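Local coordinates for phosphoenolpyruvate--protein phosphotransferase (Escherichia coli, PDB 5T12), which probably transfers the phosphoryl group of phosphoenolpyruvate to the carrier protein NPr in the nitrogen phosphotransferase system, this chain being the enzyme's EIN domain, which binds NPr, at residues Leu47-Asn52 and Leu137-Asp142; Asp74-Leu79 and Arg130-Arg135; Arg86-Ala91 and Ile107-Glu112. The protein carries 1 engineered substitution. All blocks are in the same frame, centred on the assembly; numbering follows the deposited sequence.

Contact 1: residues Leu47-Asn52 and Leu137-Asp142; sequences LEEAAN and LFHLDD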
loop_
_atom_site.group_PDB
_atom_site.type_symbol
_atom_site.label_atom_id
_atom_site.label_comp_id
_atom_site.label_asym_id
_atom_site.label_seq_id
_atom_site.Cartn_x
_atom_site.Cartn_y
_atom_site.Cartn_z
ATOM N N LEU A 47 0.509 -1.366 -17.041
ATOM C CA LEU A 47 1.522 -0.315 -17.069
ATOM C C LEU A 47 0.888 1.058 -17.248
ATOM O O LEU A 47 1.337 2.042 -16.649
ATOM C CB LEU A 47 2.534 -0.585 -18.183
ATOM C CG LEU A 47 3.469 -1.784 -18.016
ATOM C CD1 LEU A 47 4.276 -2.006 -19.286
ATOM C CD2 LEU A 47 4.390 -1.588 -16.822
ATOM N N GLU A 48 -0.163 1.144 -18.066
ATOM C CA GLU A 48 -0.816 2.429 -18.294
ATOM C C GLU A 48 -1.663 2.841 -17.097
ATOM O O GLU A 48 -1.694 4.021 -16.729
ATOM C CB GLU A 48 -1.663 2.365 -19.565
ATOM C CG GLU A 48 -2.447 3.633 -19.857
ATOM C CD GLU A 48 -2.990 3.667 -21.272
ATOM O OE1 GLU A 48 -2.406 4.378 -22.116
ATOM O OE2 GLU A 48 -3.995 2.977 -21.542
ATOM N N GLU A 49 -2.358 1.884 -16.475
ATOM C CA GLU A 49 -3.155 2.199 -15.293
ATOM C C GLU A 49 -2.272 2.626 -14.128
ATOM O O GLU A 49 -2.608 3.564 -13.396
ATOM C CB GLU A 49 -4.014 0.996 -14.902
ATOM C CG GLU A 49 -5.198 0.746 -15.823
ATOM C CD GLU A 49 -5.908 -0.559 -15.519
ATOM O OE1 GLU A 49 -5.263 -1.476 -14.969
ATOM O OE2 GLU A 49 -7.115 -0.666 -15.826
ATOM N N ALA A 50 -1.136 1.949 -13.940
ATOM C CA ALA A 50 -0.228 2.318 -12.860
ATOM C C ALA A 50 0.446 3.656 -13.138
ATOM O O ALA A 50 0.614 4.473 -12.225
ATOM C CB ALA A 50 0.817 1.222 -12.653
ATOM N N ALA A 51 0.841 3.897 -14.390
ATOM C CA ALA A 51 1.425 5.187 -14.744
ATOM C C ALA A 51 0.414 6.312 -14.570
ATOM O O ALA A 51 0.753 7.388 -14.061
ATOM C CB ALA A 51 1.949 5.154 -16.180
ATOM N N ASN A 52 -0.832 6.083 -14.991
ATOM C CA ASN A 52 -1.881 7.069 -14.761
ATOM C C ASN A 52 -2.080 7.319 -13.272
ATOM O O ASN A 52 -2.218 8.468 -12.843
ATOM C CB ASN A 52 -3.188 6.612 -15.408
ATOM C CG ASN A 52 -3.224 6.875 -16.902
ATOM O OD1 ASN A 52 -2.949 7.984 -17.356
ATOM N ND2 ASN A 52 -3.563 5.850 -17.675
ATOM N N LEU A 137 1.153 -5.755 -9.945
ATOM C CA LEU A 137 0.350 -6.943 -9.675
ATOM C C LEU A 137 -1.038 -6.575 -9.167
ATOM O O LEU A 137 -1.997 -7.326 -9.384
ATOM C CB LEU A 137 1.065 -7.837 -8.661
ATOM C CG LEU A 137 2.427 -8.399 -9.072
ATOM C CD1 LEU A 137 3.040 -9.201 -7.934
ATOM C CD2 LEU A 137 2.291 -9.252 -10.321
ATOM N N PHE A 138 -1.164 -5.429 -8.496
ATOM C CA PHE A 138 -2.463 -5.000 -7.988
ATOM C C PHE A 138 -3.454 -4.771 -9.122
ATOM O O PHE A 138 -4.630 -5.138 -9.013
ATOM C CB PHE A 138 -2.302 -3.730 -7.151
ATOM C CG PHE A 138 -3.591 -3.205 -6.589
ATOM C CD1 PHE A 138 -4.138 -3.764 -5.448
ATOM C CD2 PHE A 138 -4.252 -2.148 -7.195
ATOM C CE1 PHE A 138 -5.322 -3.287 -4.922
ATOM C CE2 PHE A 138 -5.439 -1.664 -6.674
ATOM C CZ PHE A 138 -5.975 -2.235 -5.535
ATOM N N HIS A 139 -2.998 -4.168 -10.221
ATOM C CA HIS A 139 -3.885 -3.884 -11.341
ATOM C C HIS A 139 -4.112 -5.092 -12.239
ATOM O O HIS A 139 -5.052 -5.081 -13.041
ATOM C CB HIS A 139 -3.332 -2.720 -12.167
ATOM C CG HIS A 139 -3.265 -1.427 -11.416
ATOM N ND1 HIS A 139 -2.076 -0.865 -11.004
ATOM C CD2 HIS A 139 -4.243 -0.589 -10.997
ATOM C CE1 HIS A 139 -2.324 0.266 -10.367
ATOM N NE2 HIS A 139 -3.630 0.456 -10.349
ATOM N N LEU A 140 -3.277 -6.127 -12.128
ATOM C CA LEU A 140 -3.519 -7.349 -12.887
ATOM C C LEU A 140 -4.670 -8.155 -12.298
ATOM O O LEU A 140 -5.355 -8.880 -13.026
ATOM C CB LEU A 140 -2.248 -8.197 -12.940
ATOM C CG LEU A 140 -1.079 -7.638 -13.753
ATOM C CD1 LEU A 140 0.146 -8.529 -13.612
ATOM C CD2 LEU A 140 -1.470 -7.490 -15.214
ATOM N N ASP A 141 -4.900 -8.030 -10.993
ATOM C CA ASP A 141 -5.932 -8.772 -10.278
ATOM C C ASP A 141 -7.330 -8.193 -10.477
ATOM O O ASP A 141 -8.274 -8.659 -9.831
ATOM C CB ASP A 141 -5.592 -8.804 -8.783
ATOM C CG ASP A 141 -5.999 -10.103 -8.110
ATOM O OD1 ASP A 141 -7.125 -10.585 -8.350
ATOM O OD2 ASP A 141 -5.182 -10.645 -7.335
ATOM N N ASP A 142 -7.491 -7.202 -11.353
ATOM C CA ASP A 142 -8.739 -6.455 -11.467
ATOM C C ASP A 142 -9.518 -6.794 -12.735
ATOM O O ASP A 142 -10.173 -5.926 -13.315
ATOM C CB ASP A 142 -8.463 -4.954 -11.406
ATOM C CG ASP A 142 -8.059 -4.492 -10.022
ATOM O OD1 ASP A 142 -7.434 -5.285 -9.286
ATOM O OD2 ASP A 142 -8.373 -3.337 -9.666
#
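E49 and H139 reach each other with the same first torsion: each holds CG anti to its own carbonyl carbon, with chi1 -74° for E49 and -64° for H139. This sends the imidazole out from helix 126-140 against the backbone of helix 36-61, while the extended glutamate chain runs past it in the opposite direction. The carboxylate therefore overshoots the ring and settles by the base of the histidine, with E49 OE1 3.6 Å from H139 CB. The carboxylate and ring planes are turned 52° apart, and E49 OE1 stays 5.1 Å from H139 ND1, so the pair forms no salt bridge. E49 CB and A50 N lie over one face of the imidazole; the side chain of F138 covers the rim of the other. A50 packs against that first face, toward its ND1-CE1 edge, its CA 3.8 Å from H139 CE1 and its CB 3.9 Å from H139 ND1. Alanine suits this buried place because a single methyl lets the flat ring come right up to the helix backbone. H139 also touches E53, one turn beyond E49 and itself salt-bridged to R135. This is helix-helix packing in an alpha-helical bundle, a flat histidine ring lying against the backbone at an alanine, here in the helical subdomain of the enzyme I N-terminal region.

Contact 2: residues Asp74-Leu79 and Arg130-Arg135; sequences DLYSHL and RALGQR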
loop_
_atom_site.group_PDB
_atom_site.type_symbol
_atom_site.label_atom_id
_atom_site.label_comp_id
_atom_site.label_asym_id
_atom_site.label_seq_id
_atom_site.Cartn_x
_atom_site.Cartn_y
_atom_site.Cartn_z
ATOM N N ASP A 74 6.370 11.610 -9.608
ATOM C CA ASP A 74 6.442 12.057 -10.995
ATOM C C ASP A 74 7.470 11.253 -11.779
ATOM O O ASP A 74 7.212 10.846 -12.918
ATOM C CB ASP A 74 6.773 13.548 -11.051
ATOM C CG ASP A 74 6.714 14.103 -12.460
ATOM O OD1 ASP A 74 5.792 13.722 -13.211
ATOM O OD2 ASP A 74 7.593 14.915 -12.819
ATOM N N LEU A 75 8.643 11.014 -11.184
ATOM C CA LEU A 75 9.672 10.224 -11.853
ATOM C C LEU A 75 9.211 8.790 -12.080
ATOM O O LEU A 75 9.482 8.203 -13.133
ATOM C CB LEU A 75 10.964 10.244 -11.035
ATOM C CG LEU A 75 11.689 11.585 -10.916
ATOM C CD1 LEU A 75 12.930 11.446 -10.050
ATOM C CD2 LEU A 75 12.051 12.112 -12.295
ATOM N N TYR A 76 8.513 8.209 -11.102
ATOM C CA TYR A 76 8.080 6.822 -11.235
ATOM C C TYR A 76 6.983 6.668 -12.280
ATOM O O TYR A 76 6.857 5.599 -12.889
ATOM C CB TYR A 76 7.615 6.283 -9.882
ATOM C CG TYR A 76 8.756 6.014 -8.930
ATOM C CD1 TYR A 76 10.034 5.759 -9.410
ATOM C CD2 TYR A 76 8.561 6.016 -7.556
ATOM C CE1 TYR A 76 11.084 5.513 -8.552
ATOM C CE2 TYR A 76 9.607 5.770 -6.687
ATOM C CZ TYR A 76 10.867 5.519 -7.192
ATOM O OH TYR A 76 11.918 5.274 -6.338
ATOM N N SER A 77 6.184 7.714 -12.503
ATOM C CA SER A 77 5.213 7.673 -13.590
ATOM C C SER A 77 5.903 7.639 -14.948
ATOM O O SER A 77 5.376 7.052 -15.898
ATOM C CB SER A 77 4.266 8.869 -13.498
ATOM O OG SER A 77 4.978 10.092 -13.557
ATOM N N HIS A 78 7.081 8.261 -15.056
ATOM C CA HIS A 78 7.856 8.189 -16.289
ATOM C C HIS A 78 8.557 6.844 -16.427
ATOM O O HIS A 78 8.659 6.306 -17.535
ATOM C CB HIS A 78 8.873 9.331 -16.339
ATOM C CG HIS A 78 8.253 10.686 -16.480
ATOM N ND1 HIS A 78 8.767 11.809 -15.868
ATOM C CD2 HIS A 78 7.163 11.100 -17.170
ATOM C CE1 HIS A 78 8.019 12.854 -16.170
ATOM N NE2 HIS A 78 7.039 12.452 -16.959
ATOM N N LEU A 79 9.051 6.292 -15.315
ATOM C CA LEU A 79 9.636 4.956 -15.350
ATOM C C LEU A 79 8.595 3.914 -15.738
ATOM O O LEU A 79 8.902 2.951 -16.451
ATOM C CB LEU A 79 10.253 4.618 -13.993
ATOM C CG LEU A 79 10.842 3.216 -13.810
ATOM C CD1 LEU A 79 12.052 3.016 -14.710
ATOM C CD2 LEU A 79 11.204 2.968 -12.352
ATOM N N ARG A 130 10.249 -2.724 -5.692
ATOM C CA ARG A 130 9.351 -3.803 -5.296
ATOM C C ARG A 130 7.938 -3.282 -5.074
ATOM O O ARG A 130 6.958 -3.970 -5.382
ATOM C CB ARG A 130 9.877 -4.493 -4.038
ATOM C CG ARG A 130 11.267 -5.084 -4.196
ATOM C CD ARG A 130 11.614 -6.021 -3.050
ATOM N NE ARG A 130 12.974 -6.535 -3.174
ATOM C CZ ARG A 130 13.316 -7.570 -3.936
ATOM N NH1 ARG A 130 12.396 -8.204 -4.648
ATOM N NH2 ARG A 130 14.580 -7.968 -3.988
ATOM N N ALA A 131 7.814 -2.062 -4.543
ATOM C CA ALA A 131 6.497 -1.459 -4.367
ATOM C C ALA A 131 5.819 -1.220 -5.710
ATOM O O ALA A 131 4.618 -1.471 -5.861
ATOM C CB ALA A 131 6.618 -0.151 -3.586
ATOM N N LEU A 132 6.574 -0.728 -6.698
ATOM C CA LEU A 132 6.017 -0.555 -8.036
ATOM C C LEU A 132 5.595 -1.891 -8.630
ATOM O O LEU A 132 4.567 -1.980 -9.313
ATOM C CB LEU A 132 7.029 0.141 -8.946
ATOM C CG LEU A 132 6.920 1.662 -9.088
ATOM C CD1 LEU A 132 7.130 2.361 -7.753
ATOM C CD2 LEU A 132 7.907 2.177 -10.127
ATOM N N GLY A 133 6.376 -2.944 -8.384
ATOM C CA GLY A 133 5.968 -4.268 -8.818
ATOM C C GLY A 133 4.720 -4.749 -8.105
ATOM O O GLY A 133 3.836 -5.351 -8.718
ATOM N N GLN A 134 4.633 -4.489 -6.797
ATOM C CA GLN A 134 3.417 -4.804 -6.052
ATOM C C GLN A 134 2.210 -4.089 -6.643
ATOM O O GLN A 134 1.124 -4.671 -6.752
ATOM C CB GLN A 134 3.593 -4.424 -4.582
ATOM C CG GLN A 134 4.498 -5.355 -3.794
ATOM C CD GLN A 134 3.734 -6.484 -3.134
ATOM O OE1 GLN A 134 3.765 -7.624 -3.594
ATOM N NE2 GLN A 134 3.043 -6.170 -2.045
ATOM N N ARG A 135 2.384 -2.826 -7.040
ATOM C CA ARG A 135 1.276 -2.075 -7.622
ATOM C C ARG A 135 0.921 -2.603 -9.006
ATOM O O ARG A 135 -0.256 -2.618 -9.387
ATOM C CB ARG A 135 1.628 -0.590 -7.685
ATOM C CG ARG A 135 0.422 0.326 -7.802
ATOM C CD ARG A 135 -0.486 0.174 -6.595
ATOM N NE ARG A 135 -1.738 0.909 -6.747
ATOM C CZ ARG A 135 -2.760 0.825 -5.901
ATOM N NH1 ARG A 135 -2.682 0.034 -4.839
ATOM N NH2 ARG A 135 -3.862 1.528 -6.119
#
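L132 carries its side of this contact alone, wedged against Y76 and L79 of helix 68-80. Its CB leaves helix 126-140 in the direction of the other helix but touches none of segment 74-79; the branch point CG likewise serves as a spacer, and the two methyl groups do the work. CD1 lies over one face of the Y76 ring, above the half that carries CD2, and its distance to Y76 CD2 is 3.9 Å. CD2 drops into the corner where the tyrosine ring joins its own helix, 4.1 Å from Y76 CG, and from there reaches L79, whose CD2 is also 4.1 Å from L132 CD2. The fork thus spreads across two neighbours one turn apart, which a branched leucine does well. Its chi1 of -95° departs from the usual staggered value, a turn consistent with fitting both methyls to the tyrosine at once. Y76 crosses the leucine at about a right angle, presenting flat carbon to the methyls while its OH hydrogen-bonds D128 OD2, one turn earlier on helix 126-140. Tyrosine fits because it offers an apolar face and a polar end to the same helix. F54 of helix 36-61 also touches both L132 and Y76, closing the cluster from a third helix. With both methyls gone, as in an alanine here, the Y76 face and the L79 methyl would probably lose their apolar partner on helix 126-140 and a gap is likely to open between the helices. This is apolar packing between helices of an alpha-helical bundle, near the edge of its core, where leucine and aromatic side chains from three helices meet.

Contact 3: residues Arg86-Ala91 and Ile107-Glu112; sequences RRELFA and IEKFAE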
loop_
_atom_site.group_PDB
_atom_site.type_symbol
_atom_site.label_atom_id
_atom_site.label_comp_id
_atom_site.label_asym_id
_atom_site.label_seq_id
_atom_site.Cartn_x
_atom_site.Cartn_y
_atom_site.Cartn_z
ATOM N N ARG A 86 8.797 -1.781 -20.782
ATOM C CA ARG A 86 7.813 -2.656 -21.408
ATOM C C ARG A 86 8.488 -3.731 -22.252
ATOM O O ARG A 86 8.021 -4.876 -22.302
ATOM C CB ARG A 86 6.845 -1.825 -22.250
ATOM C CG ARG A 86 5.623 -2.579 -22.733
ATOM C CD ARG A 86 5.666 -2.781 -24.235
ATOM N NE ARG A 86 5.661 -1.519 -24.968
ATOM C CZ ARG A 86 5.784 -1.426 -26.288
ATOM N NH1 ARG A 86 5.924 -2.523 -27.020
ATOM N NH2 ARG A 86 5.769 -0.239 -26.878
ATOM N N ARG A 87 9.593 -3.384 -22.917
ATOM C CA ARG A 87 10.323 -4.374 -23.703
ATOM C C ARG A 87 10.967 -5.424 -22.806
ATOM O O ARG A 87 11.066 -6.596 -23.187
ATOM C CB ARG A 87 11.377 -3.686 -24.572
ATOM C CG ARG A 87 10.801 -2.725 -25.600
ATOM C CD ARG A 87 11.878 -2.191 -26.530
ATOM N NE ARG A 87 12.409 -3.237 -27.399
ATOM C CZ ARG A 87 13.299 -3.028 -28.364
ATOM N NH1 ARG A 87 13.723 -4.042 -29.105
ATOM N NH2 ARG A 87 13.763 -1.807 -28.590
ATOM N N GLU A 88 11.419 -5.022 -21.614
ATOM C CA GLU A 88 11.914 -5.997 -20.647
ATOM C C GLU A 88 10.818 -6.976 -20.251
ATOM O O GLU A 88 11.076 -8.171 -20.064
ATOM C CB GLU A 88 12.461 -5.286 -19.409
ATOM C CG GLU A 88 13.731 -4.476 -19.632
ATOM C CD GLU A 88 14.932 -5.339 -19.972
ATOM O OE1 GLU A 88 15.068 -5.739 -21.146
ATOM O OE2 GLU A 88 15.740 -5.620 -19.062
ATOM N N LEU A 89 9.583 -6.486 -20.121
ATOM C CA LEU A 89 8.465 -7.346 -19.749
ATOM C C LEU A 89 8.016 -8.217 -20.915
ATOM O O LEU A 89 7.629 -9.374 -20.714
ATOM C CB LEU A 89 7.304 -6.495 -19.235
ATOM C CG LEU A 89 7.578 -5.670 -17.975
ATOM C CD1 LEU A 89 6.530 -4.585 -17.801
ATOM C CD2 LEU A 89 7.621 -6.567 -16.748
ATOM N N PHE A 90 8.057 -7.685 -22.140
ATOM C CA PHE A 90 7.672 -8.484 -23.299
ATOM C C PHE A 90 8.689 -9.577 -23.592
ATOM O O PHE A 90 8.330 -10.623 -24.145
ATOM C CB PHE A 90 7.492 -7.591 -24.528
ATOM C CG PHE A 90 6.163 -6.891 -24.584
ATOM C CD1 PHE A 90 5.316 -6.887 -23.487
ATOM C CD2 PHE A 90 5.753 -6.252 -25.743
ATOM C CE1 PHE A 90 4.091 -6.246 -23.539
ATOM C CE2 PHE A 90 4.527 -5.613 -25.803
ATOM C CZ PHE A 90 3.697 -5.610 -24.699
ATOM N N ALA A 91 9.957 -9.354 -23.233
ATOM C CA ALA A 91 10.977 -10.377 -23.433
ATOM C C ALA A 91 10.700 -11.615 -22.593
ATOM O O ALA A 91 11.031 -12.733 -23.005
ATOM C CB ALA A 91 12.358 -9.811 -23.106
ATOM N N ILE A 107 11.075 -7.005 -11.972
ATOM C CA ILE A 107 11.196 -6.139 -10.800
ATOM C C ILE A 107 12.275 -6.660 -9.857
ATOM O O ILE A 107 13.123 -5.899 -9.377
ATOM C CB ILE A 107 9.836 -5.997 -10.088
ATOM C CG1 ILE A 107 9.055 -4.802 -10.648
ATOM C CG2 ILE A 107 10.020 -5.835 -8.586
ATOM C CD1 ILE A 107 8.544 -4.988 -12.061
ATOM N N GLU A 108 12.270 -7.968 -9.590
ATOM C CA GLU A 108 13.257 -8.531 -8.672
ATOM C C GLU A 108 14.662 -8.466 -9.258
ATOM O O GLU A 108 15.636 -8.259 -8.525
ATOM C CB GLU A 108 12.889 -9.970 -8.315
ATOM C CG GLU A 108 11.601 -10.093 -7.516
ATOM C CD GLU A 108 11.414 -11.466 -6.900
ATOM O OE1 GLU A 108 10.427 -11.651 -6.156
ATOM O OE2 GLU A 108 12.251 -12.356 -7.153
ATOM N N LYS A 109 14.785 -8.636 -10.577
ATOM C CA LYS A 109 16.092 -8.531 -11.219
ATOM C C LYS A 109 16.681 -7.138 -11.044
ATOM O O LYS A 109 17.877 -6.991 -10.760
ATOM C CB LYS A 109 15.979 -8.885 -12.703
ATOM C CG LYS A 109 17.219 -8.561 -13.523
ATOM C CD LYS A 109 17.248 -9.355 -14.822
ATOM C CE LYS A 109 17.395 -8.451 -16.037
ATOM N NZ LYS A 109 16.177 -7.628 -16.274
ATOM N N PHE A 110 15.858 -6.100 -11.198
ATOM C CA PHE A 110 16.359 -4.737 -11.070
ATOM C C PHE A 110 16.448 -4.291 -9.617
ATOM O O PHE A 110 17.332 -3.497 -9.273
ATOM C CB PHE A 110 15.484 -3.776 -11.872
ATOM C CG PHE A 110 15.734 -3.828 -13.352
ATOM C CD1 PHE A 110 16.901 -3.305 -13.884
ATOM C CD2 PHE A 110 14.809 -4.401 -14.209
ATOM C CE1 PHE A 110 17.142 -3.350 -15.243
ATOM C CE2 PHE A 110 15.044 -4.448 -15.572
ATOM C CZ PHE A 110 16.213 -3.922 -16.089
ATOM N N ALA A 111 15.556 -4.783 -8.755
ATOM C CA ALA A 111 15.673 -4.482 -7.332
ATOM C C ALA A 111 16.960 -5.059 -6.760
ATOM O O ALA A 111 17.608 -4.435 -5.910
ATOM C CB ALA A 111 14.459 -5.019 -6.575
ATOM N N GLU A 112 17.347 -6.252 -7.216
ATOM C CA GLU A 112 18.616 -6.836 -6.794
ATOM C C GLU A 112 19.790 -5.970 -7.235
ATOM O O GLU A 112 20.733 -5.745 -6.468
ATOM C CB GLU A 112 18.750 -8.253 -7.352
ATOM C CG GLU A 112 18.118 -9.322 -6.480
ATOM C CD GLU A 112 17.705 -10.548 -7.267
ATOM O OE1 GLU A 112 16.770 -11.249 -6.825
ATOM O OE2 GLU A 112 18.306 -10.810 -8.330
#
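The F110 ring receives the E88 carboxylate at its edge, near the ring plane: E88 OE2 is 3.5 Å from F110 CZ and 3.7 Å from F110 CE2. The carboxylate plane is turned 59° from the ring, and OE2 makes the approach, while K109 NZ stands over one ring face. On the far side of helix 83-94, R86 CD rests over one face of the F90 ring and the R86 guanidinium meets F90 CD2 at its own edge. Across the contact, the same E88 OE2 also pairs with K109 NZ at 3.5 Å, a salt bridge whose hydrogen bond is weak. Both chains must bend to arrange this. E88 folds at chi2 (-67°), while K109 starts with CG anti to its backbone N and then curls at chi3 and chi4, which carries the ammonium to the oxygen near the CZ rim of F110. Glutamate and lysine suit a surface seam, being long and flexible enough to span it; the phenylalanine gives the lysine's end an apolar surface to pass over and the carboxylate a C-H edge to meet. E88 and F110 also touch a crystal neighbour, so their exact poses may partly reflect packing. Chemically, one anionic oxygen is shared between an ammonium and the slightly positive C-H rim of an aromatic ring, which implies a modest electrostatic link, probably weakened by solvent.

All three contacts belong to the helical part of the chain, on the same side of its centre and apart from the beta sheet. Their ranges are enclosed one within another: contact 3 joins the consecutive helices 83-94 and 99-115, contact 2 spans it from helix 68-80 to helix 126-140, and contact 1 spans both from helix 36-61. Contacts 1 and 2 share helix 126-140, with centres about 10 Å apart; contact 3 lies about 12 Å from contact 2 and 16 Å from contact 1. L47 packs on L89, and G133 on I107, knitting them into one bundle. In related phosphotransferase-system enzymes this helical subdomain docks the phosphocarrier, consistent with NPr binding here.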